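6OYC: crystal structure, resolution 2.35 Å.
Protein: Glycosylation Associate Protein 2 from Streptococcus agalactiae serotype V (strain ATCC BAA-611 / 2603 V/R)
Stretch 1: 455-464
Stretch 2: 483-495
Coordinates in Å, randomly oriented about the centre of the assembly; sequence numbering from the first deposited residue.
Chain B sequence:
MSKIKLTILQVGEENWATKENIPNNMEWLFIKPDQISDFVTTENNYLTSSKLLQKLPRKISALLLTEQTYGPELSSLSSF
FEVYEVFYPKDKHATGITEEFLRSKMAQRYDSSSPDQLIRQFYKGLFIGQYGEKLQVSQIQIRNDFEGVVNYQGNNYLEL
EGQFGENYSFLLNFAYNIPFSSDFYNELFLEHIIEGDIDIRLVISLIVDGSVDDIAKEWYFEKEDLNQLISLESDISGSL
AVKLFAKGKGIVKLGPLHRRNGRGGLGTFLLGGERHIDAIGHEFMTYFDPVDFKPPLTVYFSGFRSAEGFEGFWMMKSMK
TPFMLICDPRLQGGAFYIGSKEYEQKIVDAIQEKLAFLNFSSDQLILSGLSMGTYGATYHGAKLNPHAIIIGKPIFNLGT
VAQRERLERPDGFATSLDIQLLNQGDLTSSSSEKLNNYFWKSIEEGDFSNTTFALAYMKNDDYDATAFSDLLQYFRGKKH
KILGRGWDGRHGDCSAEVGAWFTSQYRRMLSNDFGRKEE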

# COMPACT_ATOMS: atom_id res chain seq x y z
N LEU B 455 3.29 -15.08 -20.17
CA LEU B 455 3.40 -15.97 -19.03
C LEU B 455 4.79 -16.59 -19.00
O LEU B 455 5.20 -17.24 -19.96
CB LEU B 455 2.32 -17.04 -19.09
CG LEU B 455 1.98 -17.79 -17.83
CD1 LEU B 455 0.52 -18.21 -17.93
CD2 LEU B 455 2.88 -19.00 -17.68
N ALA B 456 5.51 -16.38 -17.91
CA ALA B 456 6.72 -17.12 -17.62
C ALA B 456 6.45 -18.06 -16.46
O ALA B 456 5.77 -17.69 -15.50
CB ALA B 456 7.89 -16.19 -17.29
N TYR B 457 6.96 -19.29 -16.55
CA TYR B 457 6.69 -20.30 -15.54
C TYR B 457 7.92 -21.17 -15.36
O TYR B 457 8.76 -21.29 -16.26
CB TYR B 457 5.47 -21.17 -15.89
CG TYR B 457 5.63 -21.91 -17.20
CD1 TYR B 457 5.41 -21.27 -18.41
CD2 TYR B 457 6.01 -23.25 -17.22
CE1 TYR B 457 5.56 -21.93 -19.61
CE2 TYR B 457 6.16 -23.93 -18.42
CZ TYR B 457 5.93 -23.26 -19.61
OH TYR B 457 6.07 -23.91 -20.81
N MET B 458 8.01 -21.78 -14.19
CA MET B 458 9.02 -22.78 -13.90
C MET B 458 8.47 -24.15 -14.27
O MET B 458 7.34 -24.48 -13.90
CB MET B 458 9.43 -22.74 -12.43
CG MET B 458 9.95 -21.40 -11.98
SD MET B 458 11.17 -20.71 -13.11
CE MET B 458 12.64 -21.65 -12.68
N LYS B 459 9.26 -24.93 -15.01
CA LYS B 459 8.81 -26.26 -15.42
C LYS B 459 8.82 -27.24 -14.25
O LYS B 459 7.99 -28.16 -14.20
CB LYS B 459 9.67 -26.78 -16.56
N ASN B 460 9.73 -27.05 -13.30
CA ASN B 460 9.85 -27.94 -12.15
C ASN B 460 9.36 -27.25 -10.88
O ASN B 460 10.03 -27.30 -9.84
CB ASN B 460 11.30 -28.39 -11.99
CG ASN B 460 12.00 -28.62 -13.32
OD1 ASN B 460 12.87 -27.84 -13.72
ND2 ASN B 460 11.62 -29.68 -14.01
N ASP B 461 8.18 -26.63 -10.95
CA ASP B 461 7.69 -25.80 -9.85
C ASP B 461 7.24 -26.67 -8.69
O ASP B 461 6.37 -27.54 -8.85
CB ASP B 461 6.56 -24.90 -10.33
CG ASP B 461 6.26 -23.77 -9.35
OD1 ASP B 461 5.57 -24.03 -8.34
OD2 ASP B 461 6.73 -22.64 -9.59
N ASP B 462 7.82 -26.42 -7.52
CA ASP B 462 7.51 -27.15 -6.30
C ASP B 462 6.20 -26.72 -5.65
O ASP B 462 5.80 -27.33 -4.65
CB ASP B 462 8.67 -26.95 -5.30
CG ASP B 462 9.27 -25.56 -5.39
OD1 ASP B 462 10.24 -25.26 -4.66
OD2 ASP B 462 8.77 -24.76 -6.22
N TYR B 463 5.53 -25.70 -6.18
CA TYR B 463 4.39 -25.09 -5.49
C TYR B 463 3.10 -25.18 -6.29
O TYR B 463 2.09 -25.67 -5.77
CB TYR B 463 4.72 -23.62 -5.16
CG TYR B 463 5.75 -23.50 -4.07
CD1 TYR B 463 5.46 -23.90 -2.77
CD2 TYR B 463 7.02 -23.01 -4.33
CE1 TYR B 463 6.41 -23.81 -1.77
CE2 TYR B 463 7.98 -22.92 -3.33
CZ TYR B 463 7.66 -23.32 -2.05
OH TYR B 463 8.59 -23.24 -1.04
N ASP B 464 3.09 -24.71 -7.54
CA ASP B 464 1.90 -24.83 -8.38
C ASP B 464 2.35 -25.29 -9.76
O ASP B 464 2.24 -24.57 -10.74
CB ASP B 464 1.11 -23.53 -8.46
CG ASP B 464 -0.35 -23.78 -8.78
OD1 ASP B 464 -0.68 -24.96 -9.02
OD2 ASP B 464 -1.16 -22.82 -8.78
N LEU B 483 0.74 -16.85 -24.31
CA LEU B 483 2.12 -17.03 -24.74
C LEU B 483 2.94 -17.48 -23.54
O LEU B 483 3.29 -16.67 -22.68
CB LEU B 483 2.67 -15.73 -25.32
CG LEU B 483 1.95 -15.10 -26.51
CD1 LEU B 483 2.96 -14.38 -27.38
CD2 LEU B 483 1.19 -16.13 -27.33
N GLY B 484 3.23 -18.77 -23.47
CA GLY B 484 4.12 -19.26 -22.44
C GLY B 484 5.58 -19.03 -22.80
O GLY B 484 5.93 -18.73 -23.93
N ARG B 485 6.43 -19.14 -21.77
CA ARG B 485 7.88 -19.21 -21.96
C ARG B 485 8.42 -19.88 -20.70
O ARG B 485 8.69 -19.21 -19.70
CB ARG B 485 8.52 -17.85 -22.19
CG ARG B 485 10.04 -17.88 -22.04
CD ARG B 485 10.78 -16.89 -22.93
NE ARG B 485 12.21 -16.87 -22.59
CZ ARG B 485 13.09 -15.97 -23.04
NH1 ARG B 485 12.70 -15.00 -23.85
NH2 ARG B 485 14.36 -16.06 -22.66
N GLY B 486 8.53 -21.20 -20.75
CA GLY B 486 8.97 -21.95 -19.59
C GLY B 486 10.47 -21.85 -19.37
O GLY B 486 11.26 -21.74 -20.30
N TRP B 487 10.86 -21.88 -18.10
CA TRP B 487 12.25 -21.98 -17.70
C TRP B 487 12.40 -23.20 -16.80
O TRP B 487 11.43 -23.69 -16.21
CB TRP B 487 12.75 -20.70 -16.99
CG TRP B 487 12.45 -19.40 -17.74
CD1 TRP B 487 11.23 -19.00 -18.22
CD2 TRP B 487 13.37 -18.35 -18.07
NE1 TRP B 487 11.34 -17.77 -18.83
CE2 TRP B 487 12.64 -17.35 -18.75
CE3 TRP B 487 14.74 -18.15 -17.86
CZ2 TRP B 487 13.23 -16.17 -19.22
CZ3 TRP B 487 15.32 -16.98 -18.33
CH2 TRP B 487 14.57 -16.01 -19.00
N ASP B 488 13.62 -23.71 -16.72
CA ASP B 488 13.88 -24.93 -15.97
C ASP B 488 14.48 -24.59 -14.61
O ASP B 488 15.23 -23.63 -14.47
CB ASP B 488 14.82 -25.84 -16.76
CG ASP B 488 14.22 -26.27 -18.09
OD1 ASP B 488 14.31 -25.51 -19.07
OD2 ASP B 488 13.64 -27.38 -18.14
N GLY B 489 14.12 -25.40 -13.62
CA GLY B 489 14.46 -25.14 -12.23
C GLY B 489 13.21 -25.06 -11.37
O GLY B 489 12.08 -25.04 -11.84
N ARG B 490 13.46 -25.04 -10.05
CA ARG B 490 12.38 -24.92 -9.08
C ARG B 490 11.92 -23.46 -9.00
O ARG B 490 12.50 -22.57 -9.63
CB ARG B 490 12.84 -25.45 -7.72
CG ARG B 490 12.78 -26.97 -7.60
CD ARG B 490 14.04 -27.52 -6.97
NE ARG B 490 15.24 -27.10 -7.69
CZ ARG B 490 15.72 -27.70 -8.77
NH1 ARG B 490 15.11 -28.77 -9.27
NH2 ARG B 490 16.82 -27.24 -9.36
N HIS B 491 10.88 -23.22 -8.20
CA HIS B 491 10.22 -21.91 -8.17
C HIS B 491 11.18 -20.76 -7.87
O HIS B 491 10.87 -19.61 -8.21
CB HIS B 491 9.10 -21.92 -7.13
CG HIS B 491 8.18 -20.73 -7.20
ND1 HIS B 491 7.16 -20.63 -8.11
CD2 HIS B 491 8.13 -19.61 -6.44
CE1 HIS B 491 6.51 -19.49 -7.92
NE2 HIS B 491 7.09 -18.85 -6.92
N GLY B 492 12.34 -21.03 -7.27
CA GLY B 492 13.22 -19.95 -6.84
C GLY B 492 14.41 -19.64 -7.73
O GLY B 492 15.12 -18.67 -7.46
N ASP B 493 14.63 -20.42 -8.78
CA ASP B 493 15.79 -20.22 -9.64
C ASP B 493 15.47 -19.33 -10.84
O ASP B 493 14.31 -18.97 -11.10
CB ASP B 493 16.34 -21.55 -10.14
CG ASP B 493 16.42 -22.58 -9.06
OD1 ASP B 493 17.41 -22.57 -8.30
OD2 ASP B 493 15.49 -23.42 -8.97
N CYS B 494 16.52 -18.98 -11.59
CA CYS B 494 16.40 -18.12 -12.76
C CYS B 494 15.67 -16.82 -12.41
O CYS B 494 15.01 -16.22 -13.26
CB CYS B 494 15.72 -18.85 -13.92
SG CYS B 494 16.64 -20.28 -14.54
N SER B 495 15.79 -16.39 -11.16
CA SER B 495 15.07 -15.20 -10.72
C SER B 495 15.76 -13.92 -11.17
O SER B 495 15.10 -12.89 -11.34
CB SER B 495 14.88 -15.21 -9.20
OG SER B 495 16.06 -15.62 -8.53

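The two stretches run as neighbouring parallel strands, their N-to-C directions 26° apart. At Leu 455 the pairing begins with a sound hydrogen bond from its N to Leu 483 O (3.0 Å, 149° at the hydrogen); the return bond, Arg 485 N to Leu 455 O, is short at 2.9 Å but weak, because its angle is 118°.

Tyr 457 restores good geometry: its O accepts from Trp 487 N at 2.9 Å and 165°. With chi1 in the p well, its ring folds back over the glycine strand, and Gly 486 CA sits 3.5 Å from the ring centroid, 19° off the normal, a CH-pi contact. An ideal CB on Gly 486 would lie 2.6 Å from Tyr 457 CZ, so this packing depends on the absent side chain.

Met 458, m at all three chi angles, has the largest area covered by the other stretch among these residues. Its SD lies 4.2 Å from Trp 487 CB, while its CE reaches Arg 490 O at 3.2 Å and Cys 494 CB at 4.3 Å, placing the methyl within the curve of the second loop. Lys 459, modelled only to CB, contributes its backbone: N donates to Trp 487 O (2.8 Å, 159°).

From Asn 460 onward, side chains take over part of the bonding. Asn 460 OD1 accepts from Gly 489 N at 2.7 Å and 162°. Asp 461 divides its carboxylate: OD2 receives His 491 ND1 at 2.5 Å and 164°, whereas OD1 accepts from Tyr 463 N and Asp 464 N, both at 2.7 Å, bracing its own loop. Asp 462 OD2 accepts from His 491 N at 3.3 Å. Finally, Tyr 463 directs its ring edge toward the His 491 face, with planes at 85° and centroids 5.6 Å apart.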